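PDB 5C2I: Alr1585 protein from Nostoc sp., which is a haem-containing DyP-type (dye-decolorizing) peroxidase and probably uses hydrogen peroxide to oxidise dyes and other organic substrates. Local coordinates for residues A[111-114]-A[119-122]; A[238-243]-A[248-253]. The protein carries 1 engineered substitution. One frame throughout, in Å; residues are numbered along the deposited sequence.

How the contacts relate
Contact 1 and contact 2 lie in the two family regions of the chain, the first in the DyP dimeric alpha+beta barrel range, the second in the C-terminal range, with centres about 13 Å apart. Both bury most of their touching residues, yet each has a less buried part: Arg120 in contact 1, Val239 and Glu240 in contact 2. Contact 1 ties a loop to helix 117-121 through a side chain binding main-chain carbonyls, with Phe119 packing beside it, whereas contact 2 is a hairpin held by backbone hydrogen bonds, with Tyr250 packed on the partner strand and linked to Glu240 through a water. The two meet directly: Tyr253 packs against Phe119 and Pro114, and Asn243 ND2 is probably hydrogen-bonded to Gln112 O.

Contact 1 (A[111-114]-A[119-122])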
# COMPACT_ATOMS: atom_id res chain seq x y z
N PHE A 111 50.96 -9.03 21.18
CA PHE A 111 50.45 -9.18 22.51
C PHE A 111 49.24 -8.30 22.80
O PHE A 111 48.49 -8.59 23.73
CB PHE A 111 51.58 -8.94 23.54
CG PHE A 111 51.22 -9.40 24.92
CD1 PHE A 111 51.24 -10.77 25.25
CD2 PHE A 111 50.82 -8.48 25.90
CE1 PHE A 111 50.88 -11.20 26.53
CE2 PHE A 111 50.45 -8.92 27.18
CZ PHE A 111 50.49 -10.28 27.49
N GLN A 112 49.07 -7.20 22.05
CA GLN A 112 47.94 -6.25 22.20
C GLN A 112 46.77 -6.53 21.25
O GLN A 112 45.77 -5.81 21.24
CB GLN A 112 48.42 -4.80 21.98
CG GLN A 112 49.43 -4.42 23.03
CD GLN A 112 48.90 -4.48 24.46
OE1 GLN A 112 49.54 -5.06 25.30
NE2 GLN A 112 47.75 -3.87 24.74
N ILE A 113 46.93 -7.51 20.40
CA ILE A 113 45.86 -7.88 19.48
C ILE A 113 44.87 -8.73 20.28
O ILE A 113 45.28 -9.56 21.07
CB ILE A 113 46.43 -8.61 18.25
CG1 ILE A 113 47.33 -7.62 17.45
CG2 ILE A 113 45.34 -9.24 17.37
CD1 ILE A 113 48.01 -8.20 16.24
N PRO A 114 43.57 -8.51 20.09
CA PRO A 114 42.60 -9.37 20.77
C PRO A 114 42.98 -10.85 20.73
O PRO A 114 43.40 -11.35 19.67
CB PRO A 114 41.27 -9.05 20.06
CG PRO A 114 41.45 -7.60 19.64
CD PRO A 114 42.90 -7.52 19.23
N PHE A 119 39.67 -15.84 15.95
CA PHE A 119 39.82 -14.46 15.42
C PHE A 119 41.25 -14.25 14.90
O PHE A 119 41.43 -13.76 13.79
CB PHE A 119 39.48 -13.44 16.53
CG PHE A 119 40.03 -12.07 16.28
CD1 PHE A 119 39.38 -11.22 15.43
CD2 PHE A 119 41.22 -11.67 16.85
CE1 PHE A 119 39.88 -9.93 15.20
CE2 PHE A 119 41.72 -10.39 16.65
CZ PHE A 119 41.07 -9.52 15.80
N ARG A 120 42.24 -14.71 15.66
CA ARG A 120 43.65 -14.60 15.22
C ARG A 120 44.00 -15.46 14.02
O ARG A 120 44.75 -15.05 13.12
CB ARG A 120 44.58 -14.92 16.33
CG ARG A 120 44.55 -13.87 17.41
CD ARG A 120 45.64 -14.17 18.40
NE ARG A 120 45.84 -13.02 19.24
CZ ARG A 120 46.90 -12.79 19.96
NH1 ARG A 120 47.88 -13.65 19.99
NH2 ARG A 120 46.92 -11.71 20.68
N MET A 121 43.41 -16.62 13.95
CA MET A 121 43.68 -17.52 12.84
C MET A 121 43.07 -16.99 11.54
O MET A 121 43.64 -17.17 10.48
CB MET A 121 43.15 -18.92 13.19
CG MET A 121 43.98 -19.57 14.29
SD MET A 121 43.13 -20.94 15.07
CE MET A 121 43.60 -22.30 13.96
N GLY A 122 41.88 -16.41 11.62
CA GLY A 122 41.15 -15.98 10.42
C GLY A 122 40.29 -17.11 9.86
O GLY A 122 40.60 -18.28 10.01
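Arg120, on helix 117-121, reaches back to the loop that precedes the helix and binds two successive carbonyls, those of Ile113 and Pro114. At its first torsion CG is placed beside the backbone N and anti to the carbonyl carbon (chi1 -69°), and from CG to NE the chain runs extended towards residues 113-114. Past CB, Arg120 CG is the first atom to come near, 3.6 Å from Pro114 O; CD passes the same oxygen a little farther off. Arg120 NE then donates to Pro114 O at 3.0 Å, with an N-H...O angle of 165°. Beyond CZ, Arg120 NH2 gives the shorter bond, 2.7 Å to Ile113 O. Both oxygens lie at the edge of the guanidinium and close to its plane, but each carbonyl is approached from above its own plane.

Next to these two bonds, Phe119 supplies an apolar contact. Phe119 CG is anti to the backbone N (chi1 161°), which carries the ring to Pro114, where Phe119 CE2 packs 3.7 Å from Pro114 CB. Phe119 CE2 also meets Ile113 CG2 at 3.9 Å, the two side chains crossing at about a right angle. Pro114 O lies at the ring edge as well, 3.6 Å from Phe119 CD2. Tyr103 of helix 100-105 and Phe457 of strand 448-458 also touch Pro114 and Phe119, and Asp116 OD1 accepts from Phe119 N.

One arginine thus satisfies two neighbouring carbonyls of buried residues. The paired bonds should restrict rotation of the guanidinium and hold the loop against the helix, while the partly exposed charge is probably stabilised by the carbonyl dipoles and the apolar part of the contact stays buried beside them.

Contact 2 (A[238-243]-A[248-253]); sequences LVEDPN and DSYGSY
Strand 239-240 runs antiparallel to the start of strand 250-261, with Val239 and Gly251 as a hydrogen-bonded pair and Glu240 and Tyr250 as the non-hydrogen-bonded pair beside it. Val239 N donates to Gly251 O at 2.9 Å and Gly251 N returns a bond to Val239 O at 2.8 Å; a third, from Asp241 N to Ser249 O, continues the pairing.

Tyr250 CG lies beside the backbone N and anti to the carbonyl carbon (chi1 -74°), which lays the ring obliquely alongside the Val239-Glu240 peptide, with Tyr250 CD2 3.5 Å from Glu240 N. Glu240 CG packs 3.7 Å from Tyr250 CE2, and its extended chain brings the carboxylate, perpendicular to the ring, near the phenol. A water joins their ends, donating to Glu240 OE2 at 2.6 Å and hydrogen-bonding Tyr250 OH. Leu238 CB touches the ring at CD2. Farther along, Val239 CG2 meets Tyr253 CE2 at 3.9 Å, while Tyr253 OH is hydrogen-bonded to Asp116 N.

Past the strand, Asp241 OD1 accepts from Asn243 N, forming an Asx turn; OD2 is hydrogen-bonded to Ser460 OG. The turn begins the connection of a beta hairpin whose second strand continues into the C-terminal antiparallel sheet, consistent with the ferredoxin-like fold of DyP-type peroxidases.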
# COMPACT_ATOMS: atom_id res chain seq x y z
N LEU A 238 30.62 -9.64 25.73
CA LEU A 238 31.66 -8.62 25.81
C LEU A 238 33.00 -9.15 26.26
O LEU A 238 33.06 -10.04 27.06
CB LEU A 238 31.21 -7.50 26.76
CG LEU A 238 29.89 -6.83 26.42
CD1 LEU A 238 29.66 -5.62 27.30
CD2 LEU A 238 29.81 -6.43 24.95
N VAL A 239 34.07 -8.52 25.78
CA VAL A 239 35.40 -8.70 26.34
C VAL A 239 36.04 -7.33 26.47
O VAL A 239 35.79 -6.39 25.68
CB VAL A 239 36.40 -9.57 25.56
CG1 VAL A 239 36.06 -11.05 25.68
CG2 VAL A 239 36.46 -9.09 24.14
N GLU A 240 36.92 -7.24 27.44
CA GLU A 240 37.70 -6.02 27.60
C GLU A 240 38.48 -5.74 26.33
O GLU A 240 39.13 -6.63 25.78
CB GLU A 240 38.71 -6.16 28.73
CG GLU A 240 38.14 -5.87 30.08
CD GLU A 240 39.20 -5.95 31.17
OE1 GLU A 240 40.41 -5.78 30.90
OE2 GLU A 240 38.81 -6.22 32.31
N ASP A 241 38.43 -4.51 25.85
CA ASP A 241 39.29 -4.14 24.74
C ASP A 241 40.70 -3.91 25.35
O ASP A 241 40.91 -2.96 26.09
CB ASP A 241 38.77 -2.89 24.07
CG ASP A 241 39.65 -2.45 22.88
OD1 ASP A 241 40.77 -2.99 22.69
OD2 ASP A 241 39.16 -1.57 22.14
N PRO A 242 41.67 -4.79 25.02
CA PRO A 242 43.02 -4.59 25.61
C PRO A 242 43.65 -3.23 25.29
O PRO A 242 44.56 -2.84 25.98
CB PRO A 242 43.88 -5.70 24.99
CG PRO A 242 43.14 -6.16 23.80
CD PRO A 242 41.68 -5.77 23.93
N ASN A 243 43.14 -2.50 24.30
CA ASN A 243 43.69 -1.15 23.95
C ASN A 243 42.67 -0.04 24.15
O ASN A 243 42.83 1.08 23.61
CB ASN A 243 44.10 -1.17 22.49
CG ASN A 243 45.05 -2.31 22.19
OD1 ASN A 243 46.15 -2.39 22.76
ND2 ASN A 243 44.61 -3.22 21.33
N ASP A 248 36.23 1.12 31.57
CA ASP A 248 35.19 0.23 31.17
C ASP A 248 35.07 0.17 29.65
O ASP A 248 34.00 0.36 29.12
CB ASP A 248 33.89 0.72 31.84
CG ASP A 248 33.76 0.28 33.27
OD1 ASP A 248 34.30 -0.80 33.62
OD2 ASP A 248 33.08 0.96 34.03
N SER A 249 36.18 -0.10 28.97
CA SER A 249 36.22 -0.19 27.49
C SER A 249 36.09 -1.62 27.00
O SER A 249 36.99 -2.45 27.23
CB SER A 249 37.56 0.35 26.99
OG SER A 249 37.66 1.75 27.25
N TYR A 250 34.97 -1.90 26.33
CA TYR A 250 34.66 -3.26 25.91
C TYR A 250 34.38 -3.34 24.44
O TYR A 250 34.02 -2.32 23.80
CB TYR A 250 33.44 -3.80 26.69
CG TYR A 250 33.77 -4.13 28.11
CD1 TYR A 250 33.85 -3.14 29.07
CD2 TYR A 250 34.06 -5.45 28.48
CE1 TYR A 250 34.21 -3.44 30.38
CE2 TYR A 250 34.43 -5.74 29.78
CZ TYR A 250 34.50 -4.74 30.72
OH TYR A 250 34.87 -5.04 32.02
N GLY A 251 34.52 -4.57 23.93
CA GLY A 251 34.21 -4.91 22.56
C GLY A 251 33.59 -6.31 22.51
O GLY A 251 33.23 -6.89 23.55
N SER A 252 33.44 -6.82 21.29
CA SER A 252 32.87 -8.14 21.06
C SER A 252 33.41 -8.69 19.77
O SER A 252 33.85 -7.94 18.90
CB SER A 252 31.32 -8.07 21.02
OG SER A 252 30.75 -9.38 20.92
N TYR A 253 33.40 -10.02 19.65
CA TYR A 253 33.86 -10.69 18.45
C TYR A 253 32.71 -10.96 17.50
O TYR A 253 31.67 -11.48 17.90
CB TYR A 253 34.55 -12.01 18.80
CG TYR A 253 35.86 -11.84 19.52
CD1 TYR A 253 37.02 -11.48 18.80
CD2 TYR A 253 35.96 -12.00 20.89
CE1 TYR A 253 38.22 -11.27 19.45
CE2 TYR A 253 37.18 -11.87 21.55
CZ TYR A 253 38.31 -11.51 20.82
OH TYR A 253 39.52 -11.35 21.48
O HOH W 1 36.42 -7.11 32.50